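Local coordinates for lipopolysaccharide export system protein LptC (Vibrio cholerae, PDB 6MJP) that probably takes part in moving lipopolysaccharide from the inner to the outer membrane, passing it from the inner membrane to the periplasmic protein LptA, at residues Met41-Asn46 / Ser64-His69; Ala80-Val85 / Glu93-Ala98. All coordinates share one frame; numbering follows the deposited sequence.

Contact 1. Residues Met41-Asn46 / Ser64-His69; sequences MFSGEN and SIHLDH
The imidazole of His66 reaches over to segment 41-46, where Glu45 CG meets its edge close to the ring plane, 3.4 Å from His66 ND1. A chi1 of -174° sets His66 CG anti to the backbone N, and the ring beyond it comes nearer the opposing segment, its CE1 3.5 Å from Ser43 OG. The Glu45 chain runs on extended past the ring, and its carboxylate plane is turned 70° from that of the imidazole. On the same face, the hydroxyl of Ser43 donates to Asp68 OD1 (OG to OD1 3.2 Å), meeting that oxygen nearly head-on to its C-O bond.

The other face is less polar. Phe42 CB packs on His69 CB at 3.8 Å, while the His69 ring leads away from strand 42-44. The Phe42 ring makes a cation-pi contact with Arg212 of the neighbouring predicted permease chain.

Between the two faces the backbones run antiparallel, their directions 173° apart. Phe42 and His69 exchange two hydrogen bonds, as do Gly44 and Leu67, where Gly44 N lies 2.9 Å from Leu67 O. Met41 N adds a weak bond to His69 O, so Met41 and Phe42 both face His69 in a classic beta bulge. At the far end Asn46 N bonds to Ile65 O at 3.0 Å, the donor standing well above the carbonyl plane.

Phe42 to Glu45 also form an antiparallel ladder with a strand of the permease chain, continuing the sheet across the interface. The chemistry is therefore mainly that of main-chain pairing: repeated N-H...O=C hydrogen bonds hold strand 42-44 against strand 66-69, Ser43, Glu45, His66 and Asp68 make one face polar, and Phe42 on the other meets the permease, whose strand pairs along the edge.

Contact 2. Residues Ala80-Val85 / Glu93-Ala98; sequences APILKV and EWEITA
Lys84 and Glu95 form a salt bridge between neighbouring strands, with NZ 2.8 Å from OE1. The two side chains lie alongside each other and point the same way; the lysine chain bends only at its end, where chi4 of -61° swings NZ to the carboxylate. The ammonium approaches from above the carboxylate plane, 71° out of it.

Main-chain bonds tie the strands together, which run antiparallel at 164°. Leu83 and Ile96 bond to each other in both directions, Val85 N donates to Trp94 O at 2.8 Å, and Ala98 N reaches Pro81 O at 3.3 Å. Glu93 N and Trp94 N both make weak bonds to Val85 O, the mark of a classic beta bulge.

Beside the salt bridge, Ile82 CG1 packs against Thr97 CG2 at 3.7 Å. The opposite face is apolar: Leu83 CB faces Ile96 CB at 4.4 Å, and Val85 CG1 lies 4.2 Å from Trp94 CE3, the two side chains crossing at a slant.

Leu83 and Ile96 continue from this face onto Leu109 and Leu111 of strand 108-111 in the other sheet, and the Trp94 ring meets those of Phe167 and His170. In its own sheet the hairpin 82-87/91-97 is bordered by strand 58-64 next to Ile82 and Lys84, and by strand 115-119, to which Glu95 is bonded.

Overall arrangement
The two contacts lie in series along the chain, contact 1 closing before contact 2 opens, with centres about 16 Å apart. They belong to different antiparallel sheets: contact 1 joins strand 42-44, outermost within LptC itself, to strand 66-69, and contact 2 pairs the two strands of the hairpin 82-87/91-97. The chain turns a corner at Ile65, passing from strand 58-64, which borders that hairpin, into strand 66-69. Near this corner the contacts touch, Ile65 CG1 lying 4.0 Å from Ala80 CB. This two-sheet layout agrees with the beta-jellyroll of the LptC family. Contact 1 meets the permease chain, whereas the apolar face of contact 2 packs on the other sheet inside LptC.

Contact 1. Residues Met41-Asn46 / Ser64-His69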
ATOM      1  N   MET C  41      41.535 -24.331 -18.916  1.00163.41           N
ATOM      2  CA  MET C  41      40.087 -24.210 -18.802  1.00160.91           C
ATOM      3  C   MET C  41      39.477 -25.325 -17.959  1.00160.97           C
ATOM      4  O   MET C  41      38.423 -25.126 -17.347  1.00162.16           O
ATOM      5  CB  MET C  41      39.459 -24.201 -20.196  1.00160.29           C
ATOM      6  CG  MET C  41      38.016 -23.746 -20.225  1.00159.46           C
ATOM      7  SD  MET C  41      37.306 -23.767 -21.882  1.00156.84           S
ATOM      8  CE  MET C  41      35.737 -22.960 -21.573  1.00159.40           C
ATOM      9  N   PHE C  42      40.108 -26.495 -17.918  1.00154.31           N
ATOM     10  CA  PHE C  42      39.651 -27.612 -17.108  1.00142.53           C
ATOM     11  C   PHE C  42      40.831 -28.161 -16.324  1.00137.69           C
ATOM     12  O   PHE C  42      41.952 -28.234 -16.838  1.00139.79           O
ATOM     13  CB  PHE C  42      39.028 -28.728 -17.965  1.00139.61           C
ATOM     14  CG  PHE C  42      37.715 -28.353 -18.598  1.00140.10           C
ATOM     15  CD1 PHE C  42      36.514 -28.713 -18.007  1.00140.27           C
ATOM     16  CD2 PHE C  42      37.682 -27.641 -19.784  1.00141.44           C
ATOM     17  CE1 PHE C  42      35.305 -28.368 -18.590  1.00141.07           C
ATOM     18  CE2 PHE C  42      36.479 -27.292 -20.371  1.00143.29           C
ATOM     19  CZ  PHE C  42      35.290 -27.657 -19.775  1.00142.94           C
ATOM     20  N   SER C  43      40.575 -28.536 -15.077  1.00135.24           N
ATOM     21  CA  SER C  43      41.599 -29.089 -14.208  1.00134.61           C
ATOM     22  C   SER C  43      40.993 -30.209 -13.377  1.00133.13           C
ATOM     23  O   SER C  43      39.808 -30.178 -13.042  1.00130.24           O
ATOM     24  CB  SER C  43      42.200 -28.020 -13.289  1.00139.67           C
ATOM     25  OG  SER C  43      43.191 -28.581 -12.447  1.00148.00           O
ATOM     26  N   GLY C  44      41.815 -31.203 -13.058  1.00137.75           N
ATOM     27  CA  GLY C  44      41.377 -32.300 -12.216  1.00140.36           C
ATOM     28  C   GLY C  44      42.569 -33.031 -11.646  1.00145.11           C
ATOM     29  O   GLY C  44      43.684 -32.936 -12.169  1.00152.98           O
ATOM     30  N   GLU C  45      42.323 -33.766 -10.563  1.00144.15           N
ATOM     31  CA  GLU C  45      43.368 -34.534  -9.899  1.00152.80           C
ATOM     32  C   GLU C  45      42.874 -35.941  -9.596  1.00152.79           C
ATOM     33  O   GLU C  45      41.692 -36.151  -9.308  1.00152.80           O
ATOM     34  CB  GLU C  45      43.836 -33.852  -8.609  1.00159.87           C
ATOM     35  CG  GLU C  45      44.541 -32.527  -8.854  1.00165.18           C
ATOM     36  CD  GLU C  45      44.998 -31.856  -7.577  1.00168.59           C
ATOM     37  OE1 GLU C  45      44.573 -32.294  -6.488  1.00169.01           O
ATOM     38  OE2 GLU C  45      45.785 -30.889  -7.661  1.00169.69           O
ATOM     39  N   ASN C  46      43.806 -36.899  -9.659  1.00148.91           N
ATOM     40  CA  ASN C  46      43.505 -38.329  -9.546  1.00144.86           C
ATOM     41  C   ASN C  46      42.486 -38.755 -10.608  1.00145.38           C
ATOM     42  O   ASN C  46      41.368 -39.179 -10.309  1.00144.22           O
ATOM     43  CB  ASN C  46      43.019 -38.680  -8.135  1.00143.18           C
ATOM     44  CG  ASN C  46      42.773 -40.161  -7.958  1.00143.10           C
ATOM     45  OD1 ASN C  46      43.317 -40.980  -8.695  1.00146.35           O
ATOM     46  ND2 ASN C  46      41.937 -40.514  -6.988  1.00141.94           N
ATOM     47  N   SER C  64      46.303 -40.501 -14.418  1.00140.24           N
ATOM     48  CA  SER C  64      47.245 -39.481 -13.980  1.00139.81           C
ATOM     49  C   SER C  64      46.803 -38.915 -12.640  1.00141.43           C
ATOM     50  O   SER C  64      45.664 -39.106 -12.203  1.00141.91           O
ATOM     51  CB  SER C  64      47.366 -38.353 -15.015  1.00138.98           C
ATOM     52  OG  SER C  64      46.124 -37.697 -15.208  1.00138.17           O
ATOM     53  N   ILE C  65      47.728 -38.208 -11.982  1.00143.59           N
ATOM     54  CA  ILE C  65      47.410 -37.530 -10.730  1.00148.72           C
ATOM     55  C   ILE C  65      46.953 -36.099 -10.958  1.00158.38           C
ATOM     56  O   ILE C  65      46.421 -35.467 -10.031  1.00160.58           O
ATOM     57  CB  ILE C  65      48.610 -37.528  -9.760  1.00148.47           C
ATOM     58  CG1 ILE C  65      49.702 -36.574 -10.248  1.00148.10           C
ATOM     59  CG2 ILE C  65      49.172 -38.933  -9.600  1.00154.97           C
ATOM     60  CD1 ILE C  65      50.811 -36.358  -9.242  1.00153.06           C
ATOM     61  N   HIS C  66      47.133 -35.569 -12.165  1.00158.95           N
ATOM     62  CA  HIS C  66      46.778 -34.190 -12.454  1.00154.71           C
ATOM     63  C   HIS C  66      46.574 -34.049 -13.953  1.00152.88           C
ATOM     64  O   HIS C  66      47.367 -34.569 -14.746  1.00154.88           O
ATOM     65  CB  HIS C  66      47.860 -33.230 -11.960  1.00159.15           C
ATOM     66  CG  HIS C  66      47.490 -31.790 -12.096  1.00169.25           C
ATOM     67  ND1 HIS C  66      46.392 -31.246 -11.467  1.00173.19           N
ATOM     68  CD2 HIS C  66      48.063 -30.784 -12.796  1.00173.42           C
ATOM     69  CE1 HIS C  66      46.305 -29.963 -11.771  1.00173.98           C
ATOM     70  NE2 HIS C  66      47.307 -29.657 -12.576  1.00174.46           N
ATOM     71  N   LEU C  67      45.511 -33.343 -14.333  1.00149.11           N
ATOM     72  CA  LEU C  67      45.125 -33.209 -15.730  1.00144.68           C
ATOM     73  C   LEU C  67      44.590 -31.814 -15.988  1.00142.71           C
ATOM     74  O   LEU C  67      43.760 -31.317 -15.224  1.00139.49           O
ATOM     75  CB  LEU C  67      44.064 -34.245 -16.109  1.00144.46           C
ATOM     76  CG  LEU C  67      43.784 -34.270 -17.605  1.00150.15           C
ATOM     77  CD1 LEU C  67      45.112 -34.309 -18.333  1.00155.09           C
ATOM     78  CD2 LEU C  67      42.917 -35.462 -17.976  1.00151.23           C
ATOM     79  N   ASP C  68      45.049 -31.192 -17.072  1.00146.31           N
ATOM     80  CA  ASP C  68      44.650 -29.834 -17.430  1.00147.06           C
ATOM     81  C   ASP C  68      44.312 -29.802 -18.916  1.00147.39           C
ATOM     82  O   ASP C  68      45.175 -30.082 -19.758  1.00151.16           O
ATOM     83  CB  ASP C  68      45.760 -28.834 -17.103  1.00149.99           C
ATOM     84  CG  ASP C  68      46.178 -28.874 -15.636  1.00149.22           C
ATOM     85  OD1 ASP C  68      45.318 -29.125 -14.771  1.00147.79           O
ATOM     86  OD2 ASP C  68      47.374 -28.649 -15.351  1.00148.98           O
ATOM     87  N   HIS C  69      43.063 -29.467 -19.238  1.00144.99           N
ATOM     88  CA  HIS C  69      42.596 -29.386 -20.618  1.00137.78           C
ATOM     89  C   HIS C  69      42.545 -27.938 -21.051  1.00134.75           C
ATOM     90  O   HIS C  69      41.983 -27.100 -20.344  1.00129.79           O
ATOM     91  CB  HIS C  69      41.209 -30.016 -20.766  1.00132.29           C
ATOM     92  CG  HIS C  69      40.908 -30.520 -22.144  1.00132.00           C
ATOM     93  ND1 HIS C  69      39.873 -31.394 -22.404  1.00131.22           N
ATOM     94  CD2 HIS C  69      41.507 -30.284 -23.336  1.00134.36           C
ATOM     95  CE1 HIS C  69      39.847 -31.667 -23.694  1.00132.24           C
ATOM     96  NE2 HIS C  69      40.827 -31.009 -24.282  1.00132.38           N
TER

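Contact 2. Residues Ala80-Val85 / Glu93-Ala98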
ATOM      1  N   ALA C  80      52.405 -36.984 -14.168  1.00152.65           N
ATOM      2  CA  ALA C  80      52.647 -38.370 -13.772  1.00147.95           C
ATOM      3  C   ALA C  80      51.631 -39.294 -14.424  1.00142.78           C
ATOM      4  O   ALA C  80      50.864 -39.956 -13.719  1.00138.13           O
ATOM      5  CB  ALA C  80      52.613 -38.511 -12.248  1.00148.08           C
ATOM      6  N   PRO C  81      51.567 -39.345 -15.749  1.00143.53           N
ATOM      7  CA  PRO C  81      50.531 -40.158 -16.388  1.00142.35           C
ATOM      8  C   PRO C  81      50.894 -41.640 -16.404  1.00145.95           C
ATOM      9  O   PRO C  81      52.043 -42.044 -16.212  1.00149.08           O
ATOM     10  CB  PRO C  81      50.445 -39.564 -17.800  1.00138.99           C
ATOM     11  CG  PRO C  81      51.831 -39.127 -18.079  1.00139.27           C
ATOM     12  CD  PRO C  81      52.422 -38.678 -16.749  1.00142.66           C
ATOM     13  N   ILE C  82      49.868 -42.461 -16.623  1.00145.27           N
ATOM     14  CA  ILE C  82      50.019 -43.909 -16.721  1.00142.19           C
ATOM     15  C   ILE C  82      49.152 -44.362 -17.883  1.00140.10           C
ATOM     16  O   ILE C  82      47.922 -44.336 -17.782  1.00143.70           O
ATOM     17  CB  ILE C  82      49.604 -44.635 -15.436  1.00143.49           C
ATOM     18  CG1 ILE C  82      50.495 -44.223 -14.265  1.00148.05           C
ATOM     19  CG2 ILE C  82      49.588 -46.145 -15.655  1.00142.99           C
ATOM     20  CD1 ILE C  82      49.989 -44.703 -12.932  1.00151.29           C
ATOM     21  N   LEU C  83      49.774 -44.779 -18.978  1.00137.61           N
ATOM     22  CA  LEU C  83      49.040 -45.133 -20.188  1.00134.30           C
ATOM     23  C   LEU C  83      48.994 -46.644 -20.356  1.00135.56           C
ATOM     24  O   LEU C  83      50.028 -47.279 -20.577  1.00139.12           O
ATOM     25  CB  LEU C  83      49.668 -44.499 -21.425  1.00132.96           C
ATOM     26  CG  LEU C  83      49.015 -44.993 -22.719  1.00131.79           C
ATOM     27  CD1 LEU C  83      47.536 -44.630 -22.781  1.00132.82           C
ATOM     28  CD2 LEU C  83      49.736 -44.421 -23.893  1.00131.65           C
ATOM     29  N   LYS C  84      47.801 -47.211 -20.301  1.00133.28           N
ATOM     30  CA  LYS C  84      47.617 -48.631 -20.559  1.00133.95           C
ATOM     31  C   LYS C  84      47.089 -48.811 -21.978  1.00131.04           C
ATOM     32  O   LYS C  84      45.997 -48.337 -22.302  1.00129.57           O
ATOM     33  CB  LYS C  84      46.667 -49.242 -19.533  1.00140.26           C
ATOM     34  CG  LYS C  84      46.994 -48.822 -18.105  1.00147.58           C
ATOM     35  CD  LYS C  84      45.954 -49.315 -17.110  1.00151.05           C
ATOM     36  CE  LYS C  84      46.362 -48.995 -15.675  1.00152.11           C
ATOM     37  NZ  LYS C  84      47.651 -49.644 -15.289  1.00154.21           N
ATOM     38  N   VAL C  85      47.866 -49.477 -22.827  1.00130.63           N
ATOM     39  CA  VAL C  85      47.429 -49.780 -24.186  1.00123.68           C
ATOM     40  C   VAL C  85      46.735 -51.133 -24.181  1.00123.61           C
ATOM     41  O   VAL C  85      47.155 -52.060 -23.482  1.00126.13           O
ATOM     42  CB  VAL C  85      48.609 -49.757 -25.173  1.00119.46           C
ATOM     43  CG1 VAL C  85      48.109 -49.932 -26.597  1.00120.41           C
ATOM     44  CG2 VAL C  85      49.360 -48.449 -25.051  1.00119.18           C
ATOM     45  N   GLU C  93      48.099 -54.886 -23.242  1.00139.73           N
ATOM     46  CA  GLU C  93      49.386 -55.282 -23.803  1.00138.61           C
ATOM     47  C   GLU C  93      50.529 -54.456 -23.220  1.00137.41           C
ATOM     48  O   GLU C  93      51.511 -55.017 -22.723  1.00133.67           O
ATOM     49  CB  GLU C  93      49.356 -55.168 -25.329  1.00140.05           C
ATOM     50  CG  GLU C  93      49.312 -56.510 -26.056  1.00147.54           C
ATOM     51  CD  GLU C  93      49.344 -56.369 -27.566  1.00151.61           C
ATOM     52  OE1 GLU C  93      49.686 -57.362 -28.247  1.00148.61           O
ATOM     53  OE2 GLU C  93      49.034 -55.264 -28.063  1.00155.66           O
ATOM     54  N   TRP C  94      50.428 -53.127 -23.264  1.00137.76           N
ATOM     55  CA  TRP C  94      51.491 -52.271 -22.753  1.00138.42           C
ATOM     56  C   TRP C  94      50.989 -51.354 -21.657  1.00140.72           C
ATOM     57  O   TRP C  94      49.792 -51.090 -21.529  1.00143.92           O
ATOM     58  CB  TRP C  94      52.120 -51.400 -23.835  1.00139.34           C
ATOM     59  CG  TRP C  94      52.910 -52.179 -24.752  1.00145.82           C
ATOM     60  CD1 TRP C  94      54.206 -52.539 -24.618  1.00149.46           C
ATOM     61  CD2 TRP C  94      52.449 -52.728 -25.970  1.00143.93           C
ATOM     62  NE1 TRP C  94      54.601 -53.293 -25.703  1.00149.72           N
ATOM     63  CE2 TRP C  94      53.530 -53.426 -26.555  1.00150.89           C
ATOM     64  CE3 TRP C  94      51.219 -52.700 -26.628  1.00140.37           C
ATOM     65  CZ2 TRP C  94      53.404 -54.109 -27.778  1.00156.73           C
ATOM     66  CZ3 TRP C  94      51.094 -53.356 -27.831  1.00142.59           C
ATOM     67  CH2 TRP C  94      52.183 -54.048 -28.406  1.00154.50           C
ATOM     68  N   GLU C  95      51.945 -50.842 -20.885  1.00142.79           N
ATOM     69  CA  GLU C  95      51.672 -49.868 -19.833  1.00144.08           C
ATOM     70  C   GLU C  95      52.830 -48.881 -19.792  1.00140.11           C
ATOM     71  O   GLU C  95      53.940 -49.242 -19.389  1.00136.01           O
ATOM     72  CB  GLU C  95      51.481 -50.551 -18.482  1.00149.07           C
ATOM     73  CG  GLU C  95      51.298 -49.571 -17.340  1.00155.24           C
ATOM     74  CD  GLU C  95      50.767 -50.232 -16.087  1.00159.38           C
ATOM     75  OE1 GLU C  95      49.838 -51.060 -16.201  1.00159.57           O
ATOM     76  OE2 GLU C  95      51.281 -49.925 -14.992  1.00161.28           O
ATOM     77  N   ILE C  96      52.576 -47.640 -20.198  1.00140.69           N
ATOM     78  CA  ILE C  96      53.621 -46.641 -20.377  1.00143.03           C
ATOM     79  C   ILE C  96      53.367 -45.483 -19.422  1.00144.33           C
ATOM     80  O   ILE C  96      52.277 -44.897 -19.419  1.00144.37           O
ATOM     81  CB  ILE C  96      53.684 -46.147 -21.831  1.00142.30           C
ATOM     82  CG1 ILE C  96      53.712 -47.339 -22.789  1.00141.05           C
ATOM     83  CG2 ILE C  96      54.907 -45.274 -22.034  1.00144.34           C
ATOM     84  CD1 ILE C  96      53.741 -46.946 -24.239  1.00142.75           C
ATOM     85  N   THR C  97      54.378 -45.145 -18.630  1.00144.77           N
ATOM     86  CA  THR C  97      54.253 -44.139 -17.592  1.00145.30           C
ATOM     87  C   THR C  97      55.374 -43.118 -17.717  1.00144.44           C
ATOM     88  O   THR C  97      56.383 -43.351 -18.383  1.00139.76           O
ATOM     89  CB  THR C  97      54.301 -44.778 -16.203  1.00148.40           C
ATOM     90  OG1 THR C  97      55.594 -45.357 -16.003  1.00144.58           O
ATOM     91  CG2 THR C  97      53.241 -45.871 -16.082  1.00151.87           C
ATOM     92  N   ALA C  98      55.184 -41.982 -17.053  1.00150.52           N
ATOM     93  CA  ALA C  98      56.197 -40.937 -16.961  1.00156.58           C
ATOM     94  C   ALA C  98      55.774 -39.972 -15.861  1.00159.67           C
ATOM     95  O   ALA C  98      54.830 -40.238 -15.110  1.00159.94           O
ATOM     96  CB  ALA C  98      56.384 -40.221 -18.300  1.00158.34           C
TER